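Local coordinates for CG14216 (Drosophila melanogaster, PDB 3P9Y), which is a phosphatase of the Ssu72 family that dephosphorylates the C-terminal domain of RNA polymerase II and probably takes part in RNA processing and transcription termination, at residues A11-D16 and R38-G43; S23-N28 and D151-A156; F109-T114 and H139-D144; V115-Y120 and V190-V195. The protein carries 2 engineered substitutions. All blocks are in the same frame, centred on the assembly; numbering follows the deposited sequence.

Interaction 1 (A11-D16 and R38-G43); sequences AVAVVD and RSYGTG. Engineered in segment 11-16: Asp16 (natural residue Cys).
Val15 and Thr42 meet methyl to methyl at the tight end of this parallel strand pair: Val15 CG1 lies 3.5 Å from Thr42 CG2, closer than usual for carbons, and the side chains cross at about a right angle. Val15 CG1 stands anti to its backbone N (chi1 -173°), near Tyr40 O. Four regular backbone bonds hold the strands, from Arg38 N to Val12 O (2.9 Å) as far as Asp16 N to Tyr40 O (3.0 Å). The register holds through Asp16 and Gly41, but the next bond, Thr42 N to Asp16 O, is weak, bent to 121° at the hydrogen. An alanine at Thr42 would probably open a gap beside Val15 CG1, with the methyl pressed against it gone. Packing is looser where the ring of Tyr40 meets Ala13, whose CB lies near the ring plane at its edge, 4.1 Å from Tyr40 CE2. Partly exposed Arg38 marks the solvent side, where a water lies near Val12 O and bonds weakly to Arg38 NH1, 3.2 Å from the water. The strand ends where the phosphate-binding P-loop probably begins, engineered Asp16 standing at the signature cysteine's position; its carboxylate bonds to Asn19 N and Ser23 OG. The pair belongs to the beta-alpha-beta unit of strand 11-16, helix 22-32 and strand 36-41: Val14 and Ser39 face that helix, while Val15 and Thr42 pack on helix 117-128.

Interaction 2 (S23-N28 and D151-A156); sequences SMEAHN and DALMGA
Glu25 lays the aliphatic part of its side chain on the backbone of helix 149-167, with CG 3.4 Å from Ala152 O and equally 3.4 Å from Leu153 CA. CG stands anti to the backbone N (chi1 -164°), and the chain then bends at chi2 (70°). Past the bend the side chain crosses that of Leu153 obliquely, bringing Glu25 OE1 to 3.4 Å from Leu153 CD1. This is a van der Waals touch between a charged group and a methyl. Ala152 fills the ground next to it, its CB 4.0 Å from Glu25 CB. One turn further on, Ala156 CB presses against the opposing main chain, 3.6 Å from Glu25 O and 3.7 Å from Ala26 CA.

The small residues Ala26, Ala152 and Ala156 are consistent with so near an approach of the backbones. The CA atoms of Ala26 and Ala156 are 4.2 Å apart, and the short helical segments approach to 8.1 Å between axes, running in broadly the same sense at 42°. Alanine methyls let the helices come close, while the Glu25 chain covers most of the remaining interface.

In the next shell, Arg91 NH1 forms a salt bridge with Glu25 OE2, so the oxygen not touching Leu153 CD1 is held from helix 85-95. That bond probably limits how far the carboxylate can turn. On the other helix, Ala156 O is bonded by Thr160 OG1. Helix 22-32 is thus bordered by helix 149-167 through Glu25 and Ala26, by helix 85-95 through Met24, His27 and Asn28, and by strand 36-41 through Ser23, Met24 and His27.

Interaction 3 (F109-T114 and H139-D144); sequences FDIIVT and HVLNVD
Ile112 O receives the N-H of Leu141 at 2.8 Å with a hydrogen angle of 170°, and the Val140 CA-H approaches the same oxygen, with Val140 CA 3.3 Å away. Thr114 N to Leu141 O is equally short, 2.8 Å. Five backbone bonds in all join these parallel strands. The first, from His139 N to Asp110 O, is almost perfectly straight (179°), although its donor stands 37° out of the carbonyl plane. The last, Val143 N to Thr114 O at 2.9 Å, carries the pairing past the final bridge, Thr114 with Asn142.

On the face of Ile111, Val113, His139 and Leu141, side chains touch across the strands: Ile111 CG2, anti to its backbone N, reaches Leu141 CD1 at 3.7 Å. Just past the strand pairing, Val113 CG1 is 4.3 Å from Val143 CG2. His139 has its ring nitrogens bonded outside the pair, to Asp173 and His193.

That face is covered by helices 149-167 and 172-187, through Met162, Met166 and Ile180 among others. Thr114 and Asn142, on the reverse face, meet helix 117-128, the connection of this beta-alpha-beta unit, while strands 11-16 and 192-197 flank the pair.

Interaction 4 (V115-Y120 and V190-V195); sequences VEERVY and VILHSV
Tyr120 and Ser194 supply the polar part of this contact: Tyr120 OH and Ser194 OG are 2.5 Å apart, a short hydrogen bond in which either hydroxyl could be the donor. Nearby main-chain atoms of His193 and Ser194 also approach Tyr120 OH, but their angles are poor for bonding, which leaves the serine hydroxyl as the hydrogen-bonding partner across the two segments.

The aromatic part is a CH-pi contact. Leu192 CB sits over one face of the Tyr120 ring, 3.8 Å from its centroid and 19° off the ring normal, displaced toward the rim, with Tyr120 CZ the nearest ring atom at 3.6 Å. Tyr120 leaves its helix with CB directed toward the strand, and chi1 of 179° sets CG anti to the backbone N.

The aliphatic part is carried by Leu192 CD1. This methyl touches Tyr120 CD2 at 3.8 Å and Glu117 CG at 3.7 Å, and the Glu117 and Leu192 side chains cross at about a right angle. Leu192 CD1 thus touches two residues of the first turn of helix 117-128, whose N-cap position is held by Glu116.

A leucine in place of Tyr120 would probably leave Ser194 OG without this hydroxyl mate and Leu192 CB without its ring face.

Chemically, one ring is held in two ways, by its face against Leu192 and by its hydroxyl at Ser194. Although the contact lies at the surface, this should restrict the tyrosine's swing and hold the start of the helix to edge strand 192-197.

Interactions 1, 3 and 4 reach one mixed sheet, ordered 36-41, 11-16, 111-114, 137-142, 192-197, the last strand alone antiparallel to its neighbour. Interaction 1 precedes 3 and 4 along the chain; the segments of 1 and 2 alternate, as do those of 2 and 4 and of 3 and 4, while both segments of 3 fall between those of 2. Interactions 1 and 3, 9 Å apart between centres, join through Val15 N and Val113 O. Interaction 4, 7 Å from 3, ties the edge strand to helix 117-128; interaction 2, packing two helices, lies 11 Å from 1. This agrees with the low-molecular-weight tyrosine phosphatase-like fold, strand 11-16 leading into the probable P-loop before helix 22-32.

Interaction 1 (A11-D16 and R38-G43)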
loop_
_atom_site.group_PDB
_atom_site.type_symbol
_atom_site.label_atom_id
_atom_site.label_comp_id
_atom_site.label_asym_id
_atom_site.label_seq_id
_atom_site.Cartn_x
_atom_site.Cartn_y
_atom_site.Cartn_z
ATOM N N ALA A 11 -12.337 -6.761 1.252
ATOM C CA ALA A 11 -11.931 -5.563 0.537
ATOM C C ALA A 11 -10.700 -5.007 1.239
ATOM O O ALA A 11 -10.767 -4.588 2.397
ATOM C CB ALA A 11 -13.054 -4.537 0.523
ATOM N N VAL A 12 -9.571 -5.015 0.537
ATOM C CA VAL A 12 -8.289 -4.676 1.132
ATOM C C VAL A 12 -7.726 -3.399 0.518
ATOM O O VAL A 12 -7.883 -3.151 -0.674
ATOM C CB VAL A 12 -7.267 -5.820 0.906
ATOM C CG1 VAL A 12 -5.901 -5.453 1.480
ATOM C CG2 VAL A 12 -7.775 -7.119 1.512
ATOM N N ALA A 13 -7.074 -2.586 1.338
ATOM C CA ALA A 13 -6.283 -1.474 0.833
ATOM C C ALA A 13 -4.870 -1.593 1.384
ATOM O O ALA A 13 -4.679 -2.079 2.490
ATOM C CB ALA A 13 -6.900 -0.142 1.227
ATOM N N VAL A 14 -3.888 -1.173 0.593
ATOM C CA VAL A 14 -2.511 -1.070 1.044
ATOM C C VAL A 14 -2.080 0.377 0.856
ATOM O O VAL A 14 -2.342 0.980 -0.187
ATOM C CB VAL A 14 -1.583 -1.999 0.252
ATOM C CG1 VAL A 14 -0.176 -1.954 0.828
ATOM C CG2 VAL A 14 -2.123 -3.424 0.281
ATOM N N VAL A 15 -1.422 0.928 1.870
ATOM C CA VAL A 15 -1.176 2.356 1.931
ATOM C C VAL A 15 0.277 2.650 2.307
ATOM O O VAL A 15 0.824 2.062 3.246
ATOM C CB VAL A 15 -2.125 3.014 2.958
ATOM C CG1 VAL A 15 -1.998 4.522 2.918
ATOM C CG2 VAL A 15 -3.569 2.584 2.694
ATOM N N ASP A 16 0.899 3.553 1.558
ATOM C CA ASP A 16 2.251 4.013 1.855
ATOM C C ASP A 16 2.233 5.540 1.827
ATOM O O ASP A 16 1.213 6.150 2.143
ATOM C CB ASP A 16 3.252 3.446 0.840
ATOM C CG ASP A 16 2.902 3.813 -0.588
ATOM O OD1 ASP A 16 2.066 4.714 -0.772
ATOM O OD2 ASP A 16 3.452 3.196 -1.527
ATOM N N ARG A 38 -7.008 -2.230 -3.313
ATOM C CA ARG A 38 -6.782 -0.872 -3.802
ATOM C C ARG A 38 -5.594 -0.303 -3.043
ATOM O O ARG A 38 -5.267 -0.787 -1.967
ATOM C CB ARG A 38 -8.019 0.007 -3.583
ATOM C CG ARG A 38 -9.237 -0.433 -4.374
ATOM C CD ARG A 38 -10.380 0.561 -4.246
ATOM N NE ARG A 38 -11.469 0.273 -5.177
ATOM C CZ ARG A 38 -12.430 -0.621 -4.959
ATOM N NH1 ARG A 38 -12.447 -1.331 -3.834
ATOM N NH2 ARG A 38 -13.378 -0.807 -5.869
ATOM N N SER A 39 -4.939 0.710 -3.598
ATOM C CA SER A 39 -3.745 1.267 -2.966
ATOM C C SER A 39 -3.791 2.786 -2.904
ATOM O O SER A 39 -4.410 3.431 -3.747
ATOM C CB SER A 39 -2.484 0.826 -3.712
ATOM O OG SER A 39 -2.533 1.216 -5.073
ATOM N N TYR A 40 -3.112 3.344 -1.905
ATOM C CA TYR A 40 -3.085 4.786 -1.694
ATOM C C TYR A 40 -1.777 5.225 -1.035
ATOM O O TYR A 40 -1.020 4.401 -0.523
ATOM C CB TYR A 40 -4.260 5.205 -0.806
ATOM C CG TYR A 40 -5.598 4.726 -1.305
ATOM C CD1 TYR A 40 -6.326 5.474 -2.219
ATOM C CD2 TYR A 40 -6.129 3.522 -0.872
ATOM C CE1 TYR A 40 -7.548 5.036 -2.687
ATOM C CE2 TYR A 40 -7.350 3.075 -1.331
ATOM C CZ TYR A 40 -8.057 3.836 -2.239
ATOM O OH TYR A 40 -9.274 3.395 -2.702
ATOM N N GLY A 41 -1.521 6.530 -1.058
ATOM C CA GLY A 41 -0.427 7.128 -0.316
ATOM C C GLY A 41 -1.028 8.119 0.663
ATOM O O GLY A 41 -2.185 8.487 0.519
ATOM N N THR A 42 -0.257 8.551 1.656
ATOM C CA THR A 42 -0.772 9.462 2.675
ATOM C C THR A 42 -0.087 10.829 2.640
ATOM O O THR A 42 -0.535 11.768 3.291
ATOM C CB THR A 42 -0.614 8.871 4.090
ATOM O OG1 THR A 42 0.744 8.463 4.293
ATOM C CG2 THR A 42 -1.535 7.681 4.283
ATOM N N GLY A 43 1.001 10.936 1.885
ATOM C CA GLY A 43 1.719 12.192 1.766
ATOM C C GLY A 43 0.867 13.298 1.166
ATOM O O GLY A 43 -0.194 13.050 0.598
HETATM O O HOH W 1 -10.348 -3.152 -2.185
#

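Interaction 2 (S23-N28 and D151-A156)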
loop_
_atom_site.group_PDB
_atom_site.type_symbol
_atom_site.label_atom_id
_atom_site.label_comp_id
_atom_site.label_asym_id
_atom_site.label_seq_id
_atom_site.Cartn_x
_atom_site.Cartn_y
_atom_site.Cartn_z
ATOM N N SER A 23 3.344 0.323 -1.769
ATOM C CA SER A 23 1.925 -0.010 -1.887
ATOM C C SER A 23 1.618 -0.642 -3.240
ATOM O O SER A 23 0.717 -1.462 -3.354
ATOM C CB SER A 23 1.047 1.228 -1.697
ATOM O OG SER A 23 1.124 2.094 -2.816
ATOM N N MET A 24 2.366 -0.260 -4.263
ATOM C CA MET A 24 2.096 -0.745 -5.612
ATOM C C MET A 24 2.655 -2.147 -5.832
ATOM O O MET A 24 2.072 -2.945 -6.555
ATOM C CB MET A 24 2.654 0.232 -6.645
ATOM C CG MET A 24 1.910 1.557 -6.652
ATOM S SD MET A 24 0.146 1.325 -6.963
ATOM C CE MET A 24 0.148 1.210 -8.752
ATOM N N GLU A 25 3.784 -2.439 -5.205
ATOM C CA GLU A 25 4.336 -3.782 -5.224
ATOM C C GLU A 25 3.346 -4.728 -4.542
ATOM O O GLU A 25 3.049 -5.813 -5.054
ATOM C CB GLU A 25 5.676 -3.795 -4.494
ATOM C CG GLU A 25 6.524 -5.011 -4.766
ATOM C CD GLU A 25 7.079 -5.023 -6.176
ATOM O OE1 GLU A 25 6.710 -5.934 -6.936
ATOM O OE2 GLU A 25 7.867 -4.117 -6.529
ATOM N N ALA A 26 2.824 -4.302 -3.392
ATOM C CA ALA A 26 1.829 -5.088 -2.668
ATOM C C ALA A 26 0.526 -5.178 -3.461
ATOM O O ALA A 26 -0.135 -6.216 -3.463
ATOM C CB ALA A 26 1.564 -4.485 -1.291
ATOM N N HIS A 27 0.152 -4.086 -4.119
ATOM C CA HIS A 27 -1.069 -4.058 -4.911
ATOM C C HIS A 27 -0.985 -5.162 -5.950
ATOM O O HIS A 27 -1.893 -5.979 -6.083
ATOM C CB HIS A 27 -1.236 -2.705 -5.613
ATOM C CG HIS A 27 -2.567 -2.527 -6.287
ATOM N ND1 HIS A 27 -3.254 -1.331 -6.274
ATOM C CD2 HIS A 27 -3.337 -3.391 -6.993
ATOM C CE1 HIS A 27 -4.389 -1.465 -6.937
ATOM N NE2 HIS A 27 -4.463 -2.705 -7.385
ATOM N N ASN A 28 0.126 -5.182 -6.678
ATOM C CA ASN A 28 0.307 -6.105 -7.786
ATOM C C ASN A 28 0.262 -7.557 -7.326
ATOM O O ASN A 28 -0.421 -8.390 -7.923
ATOM C CB ASN A 28 1.632 -5.824 -8.489
ATOM C CG ASN A 28 1.878 -6.758 -9.649
ATOM O OD1 ASN A 28 1.407 -6.529 -10.760
ATOM N ND2 ASN A 28 2.609 -7.827 -9.390
ATOM N N ASP A 151 13.091 -4.578 -1.051
ATOM C CA ASP A 151 12.328 -4.783 0.172
ATOM C C ASP A 151 10.838 -4.556 -0.060
ATOM O O ASP A 151 10.011 -5.102 0.658
ATOM C CB ASP A 151 12.852 -3.884 1.291
ATOM C CG ASP A 151 14.152 -4.394 1.876
ATOM O OD1 ASP A 151 14.215 -5.597 2.210
ATOM O OD2 ASP A 151 15.109 -3.598 2.001
ATOM N N ALA A 152 10.490 -3.773 -1.075
ATOM C CA ALA A 152 9.085 -3.582 -1.415
ATOM C C ALA A 152 8.488 -4.908 -1.882
ATOM O O ALA A 152 7.365 -5.262 -1.520
ATOM C CB ALA A 152 8.930 -2.519 -2.484
ATOM N N LEU A 153 9.245 -5.652 -2.678
ATOM C CA LEU A 153 8.785 -6.955 -3.144
ATOM C C LEU A 153 8.690 -7.939 -1.979
ATOM O O LEU A 153 7.728 -8.705 -1.886
ATOM C CB LEU A 153 9.718 -7.510 -4.223
ATOM C CG LEU A 153 9.290 -8.874 -4.765
ATOM C CD1 LEU A 153 7.933 -8.773 -5.451
ATOM C CD2 LEU A 153 10.341 -9.433 -5.725
ATOM N N MET A 154 9.689 -7.918 -1.100
ATOM C CA MET A 154 9.693 -8.780 0.077
ATOM C C MET A 154 8.484 -8.460 0.947
ATOM O O MET A 154 7.844 -9.350 1.489
ATOM C CB MET A 154 10.965 -8.565 0.896
ATOM C CG MET A 154 12.260 -8.860 0.159
ATOM S SD MET A 154 12.615 -10.621 0.050
ATOM C CE MET A 154 11.723 -11.092 -1.439
ATOM N N GLY A 155 8.183 -7.176 1.077
ATOM C CA GLY A 155 7.031 -6.732 1.837
ATOM C C GLY A 155 5.736 -7.231 1.220
ATOM O O GLY A 155 4.786 -7.561 1.928
ATOM N N ALA A 156 5.694 -7.299 -0.105
ATOM C CA ALA A 156 4.489 -7.748 -0.785
ATOM C C ALA A 156 4.229 -9.207 -0.445
ATOM O O ALA A 156 3.096 -9.597 -0.205
ATOM C CB ALA A 156 4.618 -7.557 -2.286
#

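Interaction 3 (F109-T114 and H139-D144)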
loop_
_atom_site.group_PDB
_atom_site.type_symbol
_atom_site.label_atom_id
_atom_site.label_comp_id
_atom_site.label_asym_id
_atom_site.label_seq_id
_atom_site.Cartn_x
_atom_site.Cartn_y
_atom_site.Cartn_z
ATOM N N PHE A 109 -13.116 -0.329 3.415
ATOM C CA PHE A 109 -12.355 -1.573 3.416
ATOM C C PHE A 109 -12.564 -2.372 4.692
ATOM O O PHE A 109 -12.942 -1.827 5.725
ATOM C CB PHE A 109 -10.868 -1.264 3.244
ATOM C CG PHE A 109 -10.568 -0.395 2.057
ATOM C CD1 PHE A 109 -10.426 -0.950 0.797
ATOM C CD2 PHE A 109 -10.442 0.978 2.201
ATOM C CE1 PHE A 109 -10.158 -0.147 -0.303
ATOM C CE2 PHE A 109 -10.171 1.783 1.107
ATOM C CZ PHE A 109 -10.030 1.218 -0.147
ATOM N N ASP A 110 -12.325 -3.674 4.604
ATOM C CA ASP A 110 -12.321 -4.541 5.770
ATOM C C ASP A 110 -10.947 -4.538 6.421
ATOM O O ASP A 110 -10.834 -4.667 7.636
ATOM C CB ASP A 110 -12.682 -5.973 5.377
ATOM C CG ASP A 110 -14.042 -6.065 4.717
ATOM O OD1 ASP A 110 -15.039 -5.662 5.354
ATOM O OD2 ASP A 110 -14.109 -6.532 3.563
ATOM N N ILE A 111 -9.904 -4.414 5.604
ATOM C CA ILE A 111 -8.534 -4.379 6.113
ATOM C C ILE A 111 -7.718 -3.320 5.382
ATOM O O ILE A 111 -7.737 -3.244 4.155
ATOM C CB ILE A 111 -7.824 -5.738 5.951
ATOM C CG1 ILE A 111 -8.608 -6.843 6.668
ATOM C CG2 ILE A 111 -6.407 -5.661 6.496
ATOM C CD1 ILE A 111 -7.980 -8.232 6.543
ATOM N N ILE A 112 -7.002 -2.505 6.145
ATOM C CA ILE A 112 -6.098 -1.516 5.580
ATOM C C ILE A 112 -4.694 -1.798 6.094
ATOM O O ILE A 112 -4.441 -1.719 7.288
ATOM C CB ILE A 112 -6.510 -0.087 5.986
ATOM C CG1 ILE A 112 -7.955 0.188 5.551
ATOM C CG2 ILE A 112 -5.555 0.934 5.381
ATOM C CD1 ILE A 112 -8.485 1.548 5.984
ATOM N N VAL A 113 -3.781 -2.146 5.196
ATOM C CA VAL A 113 -2.399 -2.398 5.583
ATOM C C VAL A 113 -1.561 -1.148 5.307
ATOM O O VAL A 113 -1.633 -0.586 4.222
ATOM C CB VAL A 113 -1.815 -3.600 4.804
ATOM C CG1 VAL A 113 -0.389 -3.892 5.256
ATOM C CG2 VAL A 113 -2.704 -4.832 4.981
ATOM N N THR A 114 -0.791 -0.704 6.293
ATOM C CA THR A 114 0.156 0.388 6.094
ATOM C C THR A 114 1.570 -0.163 6.194
ATOM O O THR A 114 1.787 -1.226 6.776
ATOM C CB THR A 114 -0.037 1.527 7.127
ATOM O OG1 THR A 114 0.115 1.010 8.456
ATOM C CG2 THR A 114 -1.415 2.151 6.981
ATOM N N HIS A 139 -10.134 -3.086 10.083
ATOM C CA HIS A 139 -8.894 -3.355 10.799
ATOM C C HIS A 139 -7.706 -2.712 10.100
ATOM O O HIS A 139 -7.402 -3.045 8.965
ATOM C CB HIS A 139 -8.666 -4.858 10.910
ATOM C CG HIS A 139 -9.752 -5.578 11.644
ATOM N ND1 HIS A 139 -9.888 -5.522 13.014
ATOM C CD2 HIS A 139 -10.753 -6.371 11.198
ATOM C CE1 HIS A 139 -10.929 -6.246 13.381
ATOM N NE2 HIS A 139 -11.469 -6.774 12.298
ATOM N N VAL A 140 -7.039 -1.788 10.779
ATOM C CA VAL A 140 -5.824 -1.190 10.246
ATOM C C VAL A 140 -4.622 -1.947 10.810
ATOM O O VAL A 140 -4.493 -2.118 12.024
ATOM C CB VAL A 140 -5.746 0.317 10.578
ATOM C CG1 VAL A 140 -4.571 0.963 9.873
ATOM C CG2 VAL A 140 -7.043 1.005 10.170
ATOM N N LEU A 141 -3.758 -2.422 9.916
ATOM C CA LEU A 141 -2.608 -3.229 10.296
ATOM C C LEU A 141 -1.345 -2.635 9.697
ATOM O O LEU A 141 -1.295 -2.366 8.498
ATOM C CB LEU A 141 -2.780 -4.654 9.771
ATOM C CG LEU A 141 -4.057 -5.379 10.195
ATOM C CD1 LEU A 141 -4.261 -6.637 9.359
ATOM C CD2 LEU A 141 -4.005 -5.715 11.683
ATOM N N ASN A 142 -0.324 -2.421 10.521
ATOM C CA ASN A 142 0.941 -1.912 10.014
ATOM C C ASN A 142 1.977 -3.008 9.941
ATOM O O ASN A 142 2.221 -3.711 10.918
ATOM C CB ASN A 142 1.489 -0.782 10.882
ATOM C CG ASN A 142 2.748 -0.169 10.293
ATOM O OD1 ASN A 142 2.689 0.601 9.332
ATOM N ND2 ASN A 142 3.894 -0.520 10.858
ATOM N N VAL A 143 2.583 -3.139 8.768
ATOM C CA VAL A 143 3.674 -4.067 8.550
ATOM C C VAL A 143 4.817 -3.281 7.916
ATOM O O VAL A 143 4.716 -2.847 6.774
ATOM C CB VAL A 143 3.264 -5.208 7.610
ATOM C CG1 VAL A 143 4.435 -6.153 7.389
ATOM C CG2 VAL A 143 2.064 -5.966 8.174
ATOM N N ASP A 144 5.900 -3.095 8.665
ATOM C CA ASP A 144 7.021 -2.286 8.197
ATOM C C ASP A 144 7.645 -2.832 6.924
ATOM O O ASP A 144 8.048 -3.993 6.864
ATOM C CB ASP A 144 8.091 -2.190 9.278
ATOM C CG ASP A 144 7.701 -1.242 10.384
ATOM O OD1 ASP A 144 6.848 -0.361 10.137
ATOM O OD2 ASP A 144 8.252 -1.367 11.497
#

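Interaction 4 (V115-Y120 and V190-V195)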
loop_
_atom_site.group_PDB
_atom_site.type_symbol
_atom_site.label_atom_id
_atom_site.label_comp_id
_atom_site.label_asym_id
_atom_site.label_seq_id
_atom_site.Cartn_x
_atom_site.Cartn_y
_atom_site.Cartn_z
ATOM N N VAL A 115 2.531 0.556 5.625
ATOM C CA VAL A 115 3.881 0.020 5.464
ATOM C C VAL A 115 4.922 0.736 6.329
ATOM O O VAL A 115 6.117 0.469 6.222
ATOM C CB VAL A 115 4.312 0.043 3.980
ATOM C CG1 VAL A 115 3.365 -0.807 3.155
ATOM C CG2 VAL A 115 4.348 1.466 3.445
ATOM N N GLU A 116 4.465 1.635 7.190
ATOM C CA GLU A 116 5.328 2.235 8.207
ATOM C C GLU A 116 4.478 3.041 9.180
ATOM O O GLU A 116 3.389 3.483 8.835
ATOM C CB GLU A 116 6.425 3.110 7.586
ATOM C CG GLU A 116 5.935 4.333 6.830
ATOM C CD GLU A 116 7.091 5.250 6.422
ATOM O OE1 GLU A 116 7.343 5.411 5.211
ATOM O OE2 GLU A 116 7.765 5.796 7.320
ATOM N N GLU A 117 4.976 3.226 10.398
ATOM C CA GLU A 117 4.145 3.772 11.463
ATOM C C GLU A 117 3.664 5.185 11.162
ATOM O O GLU A 117 2.579 5.568 11.582
ATOM C CB GLU A 117 4.866 3.744 12.812
ATOM C CG GLU A 117 3.952 4.148 13.960
ATOM C CD GLU A 117 4.561 3.897 15.313
ATOM O OE1 GLU A 117 5.588 3.198 15.376
ATOM O OE2 GLU A 117 4.011 4.396 16.319
ATOM N N ARG A 118 4.457 5.964 10.440
ATOM C CA ARG A 118 4.033 7.313 10.089
ATOM C C ARG A 118 2.782 7.264 9.227
ATOM O O ARG A 118 1.869 8.070 9.401
ATOM C CB ARG A 118 5.151 8.073 9.376
ATOM C CG ARG A 118 6.127 8.733 10.335
ATOM C CD ARG A 118 7.325 9.320 9.611
ATOM N NE ARG A 118 8.167 10.116 10.501
ATOM C CZ ARG A 118 8.092 11.440 10.627
ATOM N NH1 ARG A 118 7.213 12.138 9.919
ATOM N NH2 ARG A 118 8.906 12.072 11.464
ATOM N N VAL A 119 2.733 6.308 8.305
ATOM C CA VAL A 119 1.568 6.151 7.441
ATOM C C VAL A 119 0.402 5.587 8.247
ATOM O O VAL A 119 -0.728 6.038 8.119
ATOM C CB VAL A 119 1.883 5.239 6.241
ATOM C CG1 VAL A 119 0.613 4.907 5.453
ATOM C CG2 VAL A 119 2.925 5.901 5.345
ATOM N N TYR A 120 0.699 4.593 9.074
ATOM C CA TYR A 120 -0.265 4.033 10.007
ATOM C C TYR A 120 -0.987 5.144 10.779
ATOM O O TYR A 120 -2.209 5.164 10.840
ATOM C CB TYR A 120 0.467 3.119 10.981
ATOM C CG TYR A 120 -0.390 2.468 12.042
ATOM C CD1 TYR A 120 -1.243 1.419 11.730
ATOM C CD2 TYR A 120 -0.301 2.865 13.369
ATOM C CE1 TYR A 120 -2.007 0.804 12.709
ATOM C CE2 TYR A 120 -1.058 2.260 14.351
ATOM C CZ TYR A 120 -1.907 1.232 14.018
ATOM O OH TYR A 120 -2.656 0.631 15.000
ATOM N N VAL A 190 6.651 -7.209 14.219
ATOM C CA VAL A 190 5.605 -6.554 14.975
ATOM C C VAL A 190 4.551 -6.012 14.016
ATOM O O VAL A 190 4.867 -5.417 12.986
ATOM C CB VAL A 190 6.163 -5.410 15.837
ATOM C CG1 VAL A 190 5.038 -4.601 16.441
ATOM C CG2 VAL A 190 7.066 -5.976 16.925
ATOM N N ILE A 191 3.296 -6.241 14.363
ATOM C CA ILE A 191 2.182 -5.681 13.628
ATOM C C ILE A 191 1.458 -4.696 14.535
ATOM O O ILE A 191 1.106 -5.038 15.666
ATOM C CB ILE A 191 1.195 -6.782 13.205
ATOM C CG1 ILE A 191 1.886 -7.790 12.280
ATOM C CG2 ILE A 191 -0.026 -6.172 12.512
ATOM C CD1 ILE A 191 0.999 -8.944 11.880
ATOM N N LEU A 192 1.252 -3.473 14.058
ATOM C CA LEU A 192 0.434 -2.514 14.791
ATOM C C LEU A 192 -1.007 -2.722 14.346
ATOM O O LEU A 192 -1.272 -2.893 13.156
ATOM C CB LEU A 192 0.872 -1.072 14.506
ATOM C CG LEU A 192 2.374 -0.786 14.599
ATOM C CD1 LEU A 192 2.654 0.672 14.266
ATOM C CD2 LEU A 192 2.920 -1.132 15.985
ATOM N N HIS A 193 -1.937 -2.711 15.292
ATOM C CA HIS A 193 -3.330 -2.990 14.975
ATOM C C HIS A 193 -4.286 -2.023 15.662
ATOM O O HIS A 193 -4.173 -1.767 16.861
ATOM C CB HIS A 193 -3.689 -4.416 15.374
ATOM C CG HIS A 193 -5.128 -4.758 15.141
ATOM N ND1 HIS A 193 -5.860 -5.544 16.006
ATOM C CD2 HIS A 193 -5.968 -4.421 14.137
ATOM C CE1 HIS A 193 -7.088 -5.677 15.541
ATOM N NE2 HIS A 193 -7.181 -5.004 14.410
ATOM N N SER A 194 -5.217 -1.481 14.882
ATOM C CA SER A 194 -6.307 -0.682 15.420
ATOM C C SER A 194 -7.600 -1.115 14.754
ATOM O O SER A 194 -7.607 -1.474 13.575
ATOM C CB SER A 194 -6.076 0.806 15.154
ATOM O OG SER A 194 -4.941 1.277 15.853
ATOM N N VAL A 195 -8.689 -1.092 15.514
ATOM C CA VAL A 195 -10.014 -1.296 14.947
ATOM C C VAL A 195 -10.738 0.039 14.893
ATOM O O VAL A 195 -10.968 0.669 15.924
ATOM C CB VAL A 195 -10.853 -2.273 15.781
ATOM C CG1 VAL A 195 -12.156 -2.581 15.067
ATOM C CG2 VAL A 195 -10.074 -3.553 16.053
#